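Local coordinates for protein 8-demethyl-8-aminoriboflavin-5'-phosphate synthase (Streptomyces davawensis, PDB 5MLD) that replaces the C-8 methyl group of FMN by an amino group, yielding 8-demethyl-8-aminoriboflavin-5'-phosphate on the route to the antibiotic roseoflavin, at residues L6-T11 / V42-H47; D70-L75 / H101-K106; P30-E35 / R190-N195; N124-L129 / S155-A160. All coordinates share one frame; numbering follows the deposited sequence.

Interaction 1 (L6-T11 / V42-H47); sequences LILNTT and VRVIDH. With 8DP (8-demethyl-8-aminoriboflavin-5'-phosphate), chain I.
V42 and N9 join strands 4-9 and 38-43 through parallel backbone bonds: V42 N donates to I7 O at 3.0 Å (N-H...O 166°), and N9 N returns a more bent one to V42 O (139°). Beyond the last bridge, N9 with R43, V44 N still bonds to N9 O at 3.2 Å. Where the segments leave the sheet a water takes over, donating to N9 O and T11 O and accepting from I45 N.

The apolar contacts fall into two groups. L8 and V42 lie side by side on one sheet face, CD2 of L8 3.8 Å from CB of V42, while the V44 side chain crosses that of L8 at about a right angle, its CG1 near L8 CB. Past the strand end, T11 CG2 lies over one face of the R43 guanidinium and approaches R43 CD at 3.5 Å. The polar end of R43 is held by the backbone oxygens of R13 and S17.

N9 OD1 accepts from T11 N at 2.9 Å, an Asx turn. T11 OG1, anti to its own backbone N (chi1 180°), donates to O3 of the ligand phosphate at 2.6 Å. In this flavodoxin-like beta-alpha-beta unit, the chemistry is consistent with strand pairing and Asx turn setting the start of the phosphate-binding loop, T11 contacting the phosphate and N9 standing behind it as second shell.

Interaction 2 (D70-L75 / H101-K106); sequences DEWPWL and HVILEK
W72 and K106 meet where the N-terminal turn of helix 72-81 faces helix 98-107, in a cation-pi arrangement with an aliphatic CH-pi part. The K106 side chain runs antiparallel to the indole side chain. Its CB lies near the rim of the six-membered ring, 3.6 Å from W72 CZ2, and its CE comes over the five-membered ring, 3.5 Å from W72 CG. The CE-to-centroid direction is 18° off the ring normal, which places this methylene over the face. K106 NZ stands 4.8 Å from the centroid of the same W72 ring, 23° off the normal. The lysine chain bends at chi3 (79°), where CE turns in over the ring.

Two waters tie the polar rims together. One accepts from K106 NZ at 2.8 Å and donates to D70 OD2; the charged atoms themselves remain 4.4 Å apart (K106 NZ to D70 OD2), too far for a salt bridge. The other accepts from W72 NE1 and donates to K106 O. E50 serves both charges, its backbone N bonding to D70 OD2 and its O to K106 NZ. D70 OD1, met from above the carboxylate plane, accepts from W72 N in an Asx turn leading into the helix.

Deeper, I103 CD1 and L75 CD2 meet tip to tip at 3.8 Å, and I103 CD1 also touches W72 CZ3. I49 packs on both W72 and K106. From helix 98-107, L104 packs on helix 138-152, while H101 and E105 bond to residues of the second subunit.

Interaction 3 (P30-E35 / R190-N195); sequences PLYEKE and RFMVAN
Y32 lies against V193, both of whose methyls sit over one ring face, CG1 nearest CD1 of Y32 at 3.7 Å and CG2 nearest CE2. V193 CG1 is anti to its backbone N (chi1 171°), which brings it over the ring in a CH-pi contact, 4.0 Å from the Y32 centroid and 20° off the normal. The same methyl touches L31 CB. M192 SD approaches obliquely, 5.5 Å from the Y32 ring centroid, a Met-aromatic contact, and also comes close to Y32 OH. The hydroxyl has its polar partner in T196 OG1, one turn further along helix 183-205.

These side chains fill the interface between helices 20-34 and 183-205, whose short axes here run 9.6 Å apart and cross at -31°. Helix 20-34 belongs to the first beta-alpha-beta unit of the flavodoxin-like fold, and Y32 also packs on I84 and V86 of the sheet.

Outside this layer, L31 CD2 lies over one face of the R190 guanidinium, 3.5 Å from NH1 of R190. A salt bridge from R190 NE to E222 of the third subunit probably helps to hold that guanidinium. At the other end, a water donates to E35 OE2 and to A194 O, and E35 OE1 forms a salt bridge with R201.

Interaction 4 (N124-L129 / S155-A160); sequences NKVAGL and SVPPNA
K125 O is gripped twice: S155 N donates to it at 2.9 Å with an almost straight N-H...O (175°), and a water donates to it at 2.8 Å. The water also accepts from S155 OG, so one residue reaches this carbonyl both directly and through solvent. The hydroxyl has a further partner in Y208 OH of the same chain. Next in line, A127 N donates to S155 O at 3.1 Å. These two backbone bonds, on either side of V126, define a parallel bridge between V126 and S155, to which V126 CA-H adds a weaker contact with S155 O.

The second segment then loops away at P158 and N159 and returns at A160, where L129 N bonds to A160 O at 3.0 Å, in the carbonyl plane but with a bent N-H...O of 142°. Between these polar points, P157 CD comes 3.6 Å from A127 O. That oxygen, also flanked by A160 CB at 4.0 Å, is buried with no polar partner in the model. A chi1 of 173° puts V126 CG1 beside the carbonyl carbon, from where it touches P157 CD.

Strand 125-132 thus bonds to both ends of this connection, while its other edge bonds to strand 84-92. A127 and L129 pack on helix 138-152, V126 and P157 on helix 183-205, and N159 bonds to Y123 and R151 of the third subunit.

Interactions 1 and 4 are buried and use the same mixed sheet, both relying on parallel backbone bonds and a bridging water, but only interaction 1 reaches the ligand phosphate. Interactions 2 and 3 are partly buried helix contacts: each lays an aliphatic group over an aromatic face, a lysine chain in one and a valine methyl in the other, and leaves charge and water at the margin. Interaction 2 touches interaction 1 through H47 ND1 and E71 OE1, probably hydrogen-bonded, and through L8 against L75. Interactions 3 and 4 meet likewise, N195 ND2 to P158 O, and both border the third subunit, whereas the helix 98-107 side of interaction 2 faces the second.

Interaction 1 (L6-T11 / V42-H47)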
# COMPACT_ATOMS: atom_id res chain seq x y z
N LEU A 6 20.70 6.36 -15.14
CA LEU A 6 20.65 4.93 -15.35
C LEU A 6 19.19 4.51 -15.28
O LEU A 6 18.54 4.74 -14.26
CB LEU A 6 21.48 4.19 -14.31
CG LEU A 6 21.43 2.66 -14.44
CD1 LEU A 6 21.99 2.20 -15.81
CD2 LEU A 6 22.16 2.03 -13.29
N ILE A 7 18.67 3.93 -16.36
CA ILE A 7 17.27 3.52 -16.43
C ILE A 7 17.24 2.01 -16.43
O ILE A 7 17.82 1.39 -17.32
CB ILE A 7 16.58 4.08 -17.69
CG1 ILE A 7 16.78 5.61 -17.76
CG2 ILE A 7 15.09 3.70 -17.66
CD1 ILE A 7 16.32 6.27 -19.06
N LEU A 8 16.57 1.41 -15.45
CA LEU A 8 16.53 -0.04 -15.31
C LEU A 8 15.15 -0.52 -15.76
O LEU A 8 14.16 -0.29 -15.06
CB LEU A 8 16.81 -0.49 -13.88
CG LEU A 8 18.14 -0.02 -13.30
CD1 LEU A 8 18.31 -0.55 -11.87
CD2 LEU A 8 19.29 -0.46 -14.19
N ASN A 9 15.08 -1.14 -16.94
CA ASN A 9 13.85 -1.79 -17.36
C ASN A 9 13.74 -3.12 -16.63
O ASN A 9 14.54 -4.03 -16.86
CB ASN A 9 13.83 -2.00 -18.88
CG ASN A 9 12.51 -2.53 -19.35
OD1 ASN A 9 11.76 -3.10 -18.56
ND2 ASN A 9 12.20 -2.34 -20.63
N THR A 10 12.75 -3.24 -15.75
CA THR A 10 12.64 -4.44 -14.92
C THR A 10 11.57 -5.41 -15.43
O THR A 10 11.05 -6.22 -14.66
CB THR A 10 12.38 -4.04 -13.46
OG1 THR A 10 11.21 -3.23 -13.37
CG2 THR A 10 13.57 -3.18 -12.94
N THR A 11 11.26 -5.35 -16.73
CA THR A 11 10.39 -6.34 -17.35
C THR A 11 10.92 -7.76 -17.14
O THR A 11 12.13 -7.98 -17.00
CB THR A 11 10.26 -6.07 -18.85
OG1 THR A 11 9.40 -7.05 -19.44
CG2 THR A 11 11.63 -6.14 -19.54
N VAL A 42 19.46 -0.46 -18.94
CA VAL A 42 19.82 -1.85 -18.64
C VAL A 42 18.52 -2.61 -18.44
O VAL A 42 17.65 -2.16 -17.69
CB VAL A 42 20.71 -1.94 -17.39
CG1 VAL A 42 20.83 -3.37 -16.93
CG2 VAL A 42 22.09 -1.35 -17.70
N ARG A 43 18.37 -3.74 -19.14
CA ARG A 43 17.22 -4.61 -18.90
C ARG A 43 17.70 -5.70 -17.96
O ARG A 43 18.43 -6.60 -18.37
CB ARG A 43 16.63 -5.21 -20.18
CG ARG A 43 15.39 -6.01 -19.84
CD ARG A 43 14.75 -6.66 -21.09
NE ARG A 43 14.33 -5.67 -22.09
CZ ARG A 43 13.54 -5.95 -23.11
NH1 ARG A 43 13.06 -7.18 -23.25
NH2 ARG A 43 13.19 -5.02 -24.00
N VAL A 44 17.31 -5.59 -16.69
CA VAL A 44 18.01 -6.32 -15.64
C VAL A 44 17.80 -7.83 -15.79
O VAL A 44 18.69 -8.61 -15.43
CB VAL A 44 17.57 -5.81 -14.25
CG1 VAL A 44 17.84 -4.31 -14.13
CG2 VAL A 44 16.11 -6.07 -14.02
N ILE A 45 16.65 -8.26 -16.33
CA ILE A 45 16.38 -9.69 -16.47
C ILE A 45 17.33 -10.34 -17.47
O ILE A 45 17.48 -11.57 -17.47
CB ILE A 45 14.90 -9.93 -16.86
CG1 ILE A 45 14.48 -11.37 -16.57
CG2 ILE A 45 14.63 -9.61 -18.33
CD1 ILE A 45 14.31 -11.67 -15.12
N ASP A 46 17.98 -9.56 -18.34
CA ASP A 46 18.95 -10.15 -19.26
C ASP A 46 20.19 -10.62 -18.55
O ASP A 46 20.99 -11.35 -19.15
CB ASP A 46 19.40 -9.14 -20.32
CG ASP A 46 18.30 -8.74 -21.28
OD1 ASP A 46 17.27 -9.44 -21.35
OD2 ASP A 46 18.48 -7.71 -21.95
N HIS A 47 20.39 -10.19 -17.32
CA HIS A 47 21.63 -10.39 -16.60
C HIS A 47 21.46 -11.37 -15.46
O HIS A 47 20.39 -11.47 -14.84
CB HIS A 47 22.14 -9.05 -16.09
CG HIS A 47 22.46 -8.10 -17.19
ND1 HIS A 47 23.67 -8.12 -17.84
CD2 HIS A 47 21.71 -7.16 -17.80
CE1 HIS A 47 23.66 -7.20 -18.80
NE2 HIS A 47 22.48 -6.60 -18.79
C4 8DP I . 1.26 -5.65 -16.71
C5 8DP I . -0.12 -6.30 -16.58
C8 8DP I . 1.22 -10.08 -15.15
N3 8DP I . -0.46 -7.43 -12.43
C2 8DP I . 2.63 -5.02 -18.80
N2 8DP I . 1.82 -11.05 -16.04
N1 8DP I . -0.27 -6.72 -15.12
C6 8DP I . 0.20 -7.92 -14.69
O6 8DP I . 1.64 -7.13 -18.61
N4 8DP I . -1.28 -4.65 -14.63
C12 8DP I . 0.08 -8.28 -13.33
C13 8DP I . -0.81 -5.86 -14.22
C14 8DP I . -0.90 -6.22 -12.87
C15 8DP I . -1.47 -5.29 -11.98
C16 8DP I . -1.81 -3.81 -13.76
C1 8DP I . 3.89 -5.56 -19.49
C3 8DP I . 2.20 -6.12 -17.83
C7 8DP I . 0.75 -8.84 -15.62
C9 8DP I . 1.10 -10.42 -13.77
O1 8DP I . 7.45 -4.17 -20.14
P1 8DP I . 6.37 -5.28 -20.09
O2 8DP I . 5.99 -5.70 -21.55
O3 8DP I . 6.84 -6.48 -19.29
O4 8DP I . 5.05 -4.65 -19.41
O5 8DP I . 2.94 -3.80 -18.22
O7 8DP I . 1.66 -4.75 -15.94
C10 8DP I . 1.59 -11.76 -13.25
C11 8DP I . 0.54 -9.53 -12.89
O8 8DP I . -1.58 -5.57 -10.62
N5 8DP I . -1.91 -4.11 -12.45
O9 8DP I . -2.29 -2.54 -14.16
O HOH W 1 14.31 -6.68 -16.77

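Interaction 2 (D70-L75 / H101-K106)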
# COMPACT_ATOMS: atom_id res chain seq x y z
N ASP A 70 28.36 -13.63 -9.98
CA ASP A 70 27.27 -13.27 -10.89
C ASP A 70 27.57 -11.89 -11.46
O ASP A 70 28.70 -11.39 -11.40
CB ASP A 70 25.92 -13.39 -10.16
CG ASP A 70 25.72 -12.30 -9.09
OD1 ASP A 70 26.66 -11.54 -8.82
OD2 ASP A 70 24.61 -12.22 -8.53
N GLU A 71 26.55 -11.24 -12.02
CA GLU A 71 26.71 -9.92 -12.62
C GLU A 71 26.27 -8.79 -11.70
O GLU A 71 26.15 -7.64 -12.15
CB GLU A 71 25.94 -9.82 -13.93
CG GLU A 71 26.41 -10.76 -15.02
CD GLU A 71 25.66 -10.52 -16.30
OE1 GLU A 71 25.76 -9.41 -16.86
OE2 GLU A 71 24.94 -11.43 -16.74
N TRP A 72 25.99 -9.07 -10.43
CA TRP A 72 25.58 -8.00 -9.53
C TRP A 72 26.67 -6.95 -9.30
O TRP A 72 26.34 -5.75 -9.32
CB TRP A 72 25.09 -8.58 -8.20
CG TRP A 72 24.75 -7.52 -7.19
CD1 TRP A 72 25.34 -7.34 -5.97
CD2 TRP A 72 23.78 -6.47 -7.32
NE1 TRP A 72 24.77 -6.27 -5.32
CE2 TRP A 72 23.82 -5.72 -6.13
CE3 TRP A 72 22.88 -6.11 -8.33
CZ2 TRP A 72 22.99 -4.62 -5.92
CZ3 TRP A 72 22.05 -5.01 -8.11
CH2 TRP A 72 22.12 -4.28 -6.91
N PRO A 73 27.95 -7.29 -9.07
CA PRO A 73 28.95 -6.22 -8.90
C PRO A 73 28.98 -5.24 -10.06
O PRO A 73 29.05 -4.02 -9.85
CB PRO A 73 30.27 -7.00 -8.78
CG PRO A 73 29.86 -8.30 -8.15
CD PRO A 73 28.52 -8.62 -8.79
N TRP A 74 28.90 -5.75 -11.29
CA TRP A 74 28.82 -4.90 -12.47
C TRP A 74 27.63 -3.94 -12.39
O TRP A 74 27.77 -2.73 -12.61
CB TRP A 74 28.73 -5.77 -13.73
CG TRP A 74 28.34 -5.06 -14.98
CD1 TRP A 74 29.17 -4.37 -15.82
CD2 TRP A 74 27.02 -5.00 -15.57
NE1 TRP A 74 28.45 -3.87 -16.88
CE2 TRP A 74 27.13 -4.24 -16.75
CE3 TRP A 74 25.77 -5.50 -15.20
CZ2 TRP A 74 26.03 -3.97 -17.57
CZ3 TRP A 74 24.68 -5.23 -16.02
CH2 TRP A 74 24.82 -4.48 -17.19
N LEU A 75 26.44 -4.47 -12.07
CA LEU A 75 25.26 -3.60 -12.01
C LEU A 75 25.32 -2.65 -10.82
O LEU A 75 24.94 -1.48 -10.95
CB LEU A 75 23.98 -4.45 -11.94
CG LEU A 75 22.64 -3.69 -11.91
CD1 LEU A 75 22.53 -2.66 -13.02
CD2 LEU A 75 21.45 -4.67 -11.98
N HIS A 101 12.18 -6.12 -7.61
CA HIS A 101 12.19 -6.49 -6.20
C HIS A 101 13.53 -7.09 -5.79
O HIS A 101 14.08 -6.75 -4.74
CB HIS A 101 11.04 -7.47 -5.99
CG HIS A 101 10.58 -7.62 -4.58
ND1 HIS A 101 9.30 -8.02 -4.28
CD2 HIS A 101 11.21 -7.45 -3.39
CE1 HIS A 101 9.15 -8.08 -2.97
NE2 HIS A 101 10.30 -7.75 -2.40
N VAL A 102 14.08 -7.99 -6.62
CA VAL A 102 15.40 -8.57 -6.34
C VAL A 102 16.46 -7.48 -6.30
O VAL A 102 17.29 -7.42 -5.38
CB VAL A 102 15.74 -9.65 -7.37
CG1 VAL A 102 17.19 -10.11 -7.19
CG2 VAL A 102 14.80 -10.84 -7.21
N ILE A 103 16.46 -6.60 -7.32
CA ILE A 103 17.47 -5.55 -7.40
C ILE A 103 17.41 -4.69 -6.15
O ILE A 103 18.45 -4.37 -5.54
CB ILE A 103 17.29 -4.68 -8.66
CG1 ILE A 103 17.52 -5.50 -9.93
CG2 ILE A 103 18.26 -3.47 -8.60
CD1 ILE A 103 18.74 -6.39 -9.88
N LEU A 104 16.20 -4.31 -5.74
CA LEU A 104 16.05 -3.46 -4.56
C LEU A 104 16.45 -4.19 -3.29
O LEU A 104 17.05 -3.60 -2.38
CB LEU A 104 14.62 -2.93 -4.47
CG LEU A 104 14.15 -1.92 -5.53
CD1 LEU A 104 12.66 -1.68 -5.39
CD2 LEU A 104 14.91 -0.62 -5.37
N GLU A 105 16.13 -5.48 -3.18
CA GLU A 105 16.60 -6.28 -2.05
C GLU A 105 18.13 -6.25 -1.94
O GLU A 105 18.69 -6.07 -0.85
CB GLU A 105 16.11 -7.73 -2.17
CG GLU A 105 14.64 -7.94 -1.80
CD GLU A 105 14.15 -9.32 -2.17
OE1 GLU A 105 14.80 -10.01 -3.01
OE2 GLU A 105 13.11 -9.74 -1.60
N LYS A 106 18.82 -6.47 -3.07
CA LYS A 106 20.28 -6.48 -3.03
C LYS A 106 20.84 -5.09 -2.78
O LYS A 106 21.86 -4.94 -2.09
CB LYS A 106 20.81 -7.07 -4.33
CG LYS A 106 20.38 -8.52 -4.48
CD LYS A 106 20.89 -9.16 -5.76
CE LYS A 106 22.36 -9.60 -5.68
NZ LYS A 106 22.55 -10.84 -4.90
O HOH W 2 25.07 -11.47 -5.91
O HOH W 3 24.47 -5.66 -2.56

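Interaction 3 (P30-E35 / R190-N195)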
# COMPACT_ATOMS: atom_id res chain seq x y z
N PRO A 30 15.66 10.43 -25.07
CA PRO A 30 16.06 11.66 -25.78
C PRO A 30 15.84 12.92 -24.97
O PRO A 30 16.57 13.90 -25.16
CB PRO A 30 15.20 11.65 -27.06
CG PRO A 30 14.07 10.75 -26.75
CD PRO A 30 14.60 9.71 -25.80
N LEU A 31 14.85 12.92 -24.07
CA LEU A 31 14.66 14.09 -23.22
C LEU A 31 15.83 14.28 -22.25
O LEU A 31 16.31 15.40 -22.06
CB LEU A 31 13.34 13.99 -22.46
CG LEU A 31 12.07 13.98 -23.30
CD1 LEU A 31 10.89 13.66 -22.40
CD2 LEU A 31 11.86 15.31 -24.02
N TYR A 32 16.31 13.19 -21.64
CA TYR A 32 17.49 13.31 -20.79
C TYR A 32 18.70 13.78 -21.60
O TYR A 32 19.46 14.64 -21.14
CB TYR A 32 17.82 11.99 -20.09
CG TYR A 32 17.06 11.75 -18.81
CD1 TYR A 32 17.17 12.64 -17.75
CD2 TYR A 32 16.24 10.63 -18.65
CE1 TYR A 32 16.48 12.43 -16.58
CE2 TYR A 32 15.55 10.41 -17.48
CZ TYR A 32 15.67 11.31 -16.44
OH TYR A 32 14.99 11.14 -15.26
N GLU A 33 18.87 13.23 -22.81
CA GLU A 33 20.02 13.62 -23.62
C GLU A 33 19.96 15.11 -23.98
O GLU A 33 21.01 15.77 -24.03
CB GLU A 33 20.10 12.75 -24.88
CG GLU A 33 20.35 11.25 -24.59
CD GLU A 33 21.74 10.93 -23.99
OE1 GLU A 33 22.62 11.82 -23.96
OE2 GLU A 33 21.96 9.77 -23.55
N LYS A 34 18.76 15.65 -24.23
CA LYS A 34 18.62 17.08 -24.48
C LYS A 34 19.00 17.90 -23.25
O LYS A 34 19.42 19.06 -23.38
CB LYS A 34 17.19 17.45 -24.88
CG LYS A 34 16.69 16.89 -26.20
CD LYS A 34 15.22 17.21 -26.38
CE LYS A 34 14.66 16.65 -27.69
NZ LYS A 34 15.35 17.22 -28.90
N GLU A 35 18.81 17.34 -22.05
CA GLU A 35 19.24 17.96 -20.80
C GLU A 35 20.75 17.88 -20.59
O GLU A 35 21.25 18.40 -19.58
CB GLU A 35 18.55 17.31 -19.59
CG GLU A 35 17.06 17.62 -19.45
CD GLU A 35 16.80 18.93 -18.71
OE1 GLU A 35 17.78 19.62 -18.31
OE2 GLU A 35 15.62 19.27 -18.51
N ARG A 190 7.67 14.10 -19.33
CA ARG A 190 8.40 15.36 -19.48
C ARG A 190 8.62 16.06 -18.14
O ARG A 190 9.72 16.57 -17.88
CB ARG A 190 7.68 16.27 -20.46
CG ARG A 190 7.77 15.78 -21.92
CD ARG A 190 6.97 16.66 -22.90
NE ARG A 190 7.19 16.25 -24.29
CZ ARG A 190 8.21 16.66 -25.05
NH1 ARG A 190 9.12 17.50 -24.56
NH2 ARG A 190 8.32 16.23 -26.30
N PHE A 191 7.59 16.09 -17.28
CA PHE A 191 7.74 16.61 -15.92
C PHE A 191 8.89 15.90 -15.22
O PHE A 191 9.78 16.52 -14.62
CB PHE A 191 6.46 16.39 -15.09
CG PHE A 191 5.25 17.21 -15.51
CD1 PHE A 191 5.29 18.12 -16.56
CD2 PHE A 191 4.06 17.06 -14.81
CE1 PHE A 191 4.17 18.85 -16.90
CE2 PHE A 191 2.93 17.78 -15.14
CZ PHE A 191 2.98 18.68 -16.19
N MET A 192 8.86 14.57 -15.26
CA MET A 192 9.82 13.78 -14.50
C MET A 192 11.24 14.05 -14.97
O MET A 192 12.14 14.21 -14.14
CB MET A 192 9.48 12.29 -14.63
CG MET A 192 10.31 11.38 -13.78
SD MET A 192 11.86 10.89 -14.55
CE MET A 192 11.34 10.29 -16.15
N VAL A 193 11.46 14.08 -16.29
CA VAL A 193 12.81 14.32 -16.80
C VAL A 193 13.30 15.71 -16.42
O VAL A 193 14.44 15.90 -15.97
CB VAL A 193 12.85 14.11 -18.32
CG1 VAL A 193 14.20 14.58 -18.89
CG2 VAL A 193 12.61 12.64 -18.62
N ALA A 194 12.44 16.72 -16.61
CA ALA A 194 12.85 18.09 -16.29
C ALA A 194 13.21 18.22 -14.81
O ALA A 194 14.22 18.84 -14.46
CB ALA A 194 11.73 19.07 -16.66
N ASN A 195 12.40 17.62 -13.93
CA ASN A 195 12.59 17.83 -12.50
C ASN A 195 13.73 16.98 -11.94
O ASN A 195 14.53 17.47 -11.13
CB ASN A 195 11.29 17.55 -11.74
CG ASN A 195 10.22 18.59 -11.97
OD1 ASN A 195 10.48 19.67 -12.50
ND2 ASN A 195 9.00 18.29 -11.53
O HOH W 4 15.44 20.53 -16.21

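Interaction 4 (N124-L129 / S155-A160)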
# COMPACT_ATOMS: atom_id res chain seq x y z
N ASN A 124 22.88 11.94 -2.14
CA ASN A 124 23.01 12.98 -3.16
C ASN A 124 22.63 12.53 -4.55
O ASN A 124 22.89 13.26 -5.52
CB ASN A 124 24.41 13.59 -3.16
CG ASN A 124 24.77 14.07 -1.80
OD1 ASN A 124 24.12 14.96 -1.28
ND2 ASN A 124 25.76 13.44 -1.17
N LYS A 125 22.02 11.36 -4.68
CA LYS A 125 21.49 10.94 -5.97
C LYS A 125 20.00 11.23 -6.05
O LYS A 125 19.35 11.61 -5.07
CB LYS A 125 21.80 9.45 -6.19
CG LYS A 125 23.30 9.16 -6.23
CD LYS A 125 23.54 7.67 -6.31
CE LYS A 125 25.02 7.38 -6.32
NZ LYS A 125 25.69 8.00 -7.47
N VAL A 126 19.45 11.10 -7.25
CA VAL A 126 18.06 11.47 -7.52
C VAL A 126 17.36 10.28 -8.15
O VAL A 126 17.96 9.59 -8.98
CB VAL A 126 17.98 12.72 -8.43
CG1 VAL A 126 16.54 12.99 -8.84
CG2 VAL A 126 18.56 13.94 -7.73
N ALA A 127 16.12 10.03 -7.75
CA ALA A 127 15.33 8.92 -8.26
C ALA A 127 14.12 9.41 -9.03
O ALA A 127 13.49 10.41 -8.66
CB ALA A 127 14.87 7.99 -7.12
N GLY A 128 13.81 8.69 -10.11
CA GLY A 128 12.55 8.86 -10.81
C GLY A 128 11.98 7.49 -11.12
O GLY A 128 12.61 6.46 -10.88
N LEU A 129 10.78 7.49 -11.66
CA LEU A 129 10.06 6.24 -11.84
C LEU A 129 9.29 6.30 -13.15
O LEU A 129 8.64 7.31 -13.43
CB LEU A 129 9.13 6.03 -10.66
CG LEU A 129 8.57 4.66 -10.36
CD1 LEU A 129 9.72 3.67 -10.14
CD2 LEU A 129 7.77 4.83 -9.11
N SER A 155 17.03 11.47 -3.32
CA SER A 155 16.06 12.56 -3.24
C SER A 155 15.07 12.44 -4.38
O SER A 155 15.43 12.03 -5.49
CB SER A 155 16.76 13.92 -3.30
OG SER A 155 17.67 14.06 -2.23
N VAL A 156 13.83 12.81 -4.11
CA VAL A 156 12.75 12.67 -5.08
C VAL A 156 12.20 14.05 -5.37
O VAL A 156 11.69 14.72 -4.46
CB VAL A 156 11.65 11.73 -4.56
CG1 VAL A 156 10.60 11.46 -5.64
CG2 VAL A 156 12.28 10.42 -4.09
N PRO A 157 12.27 14.53 -6.60
CA PRO A 157 11.67 15.81 -6.95
C PRO A 157 10.17 15.68 -7.04
O PRO A 157 9.64 14.56 -6.96
CB PRO A 157 12.29 16.12 -8.32
CG PRO A 157 12.53 14.77 -8.93
CD PRO A 157 12.77 13.80 -7.79
N PRO A 158 9.43 16.78 -7.19
CA PRO A 158 8.00 16.66 -7.46
C PRO A 158 7.75 16.04 -8.82
O PRO A 158 8.58 16.14 -9.73
CB PRO A 158 7.50 18.11 -7.44
CG PRO A 158 8.71 18.90 -7.81
CD PRO A 158 9.85 18.19 -7.14
N ASN A 159 6.60 15.38 -8.94
CA ASN A 159 6.15 14.78 -10.19
C ASN A 159 7.24 13.87 -10.76
O ASN A 159 7.56 13.90 -11.95
CB ASN A 159 5.72 15.87 -11.17
CG ASN A 159 4.63 16.76 -10.58
OD1 ASN A 159 4.84 17.94 -10.31
ND2 ASN A 159 3.45 16.18 -10.34
N ALA A 160 7.81 13.04 -9.89
CA ALA A 160 8.92 12.19 -10.25
C ALA A 160 8.51 10.84 -10.82
O ALA A 160 9.39 10.07 -11.20
CB ALA A 160 9.81 11.95 -9.04
O HOH W 5 19.95 12.62 -2.52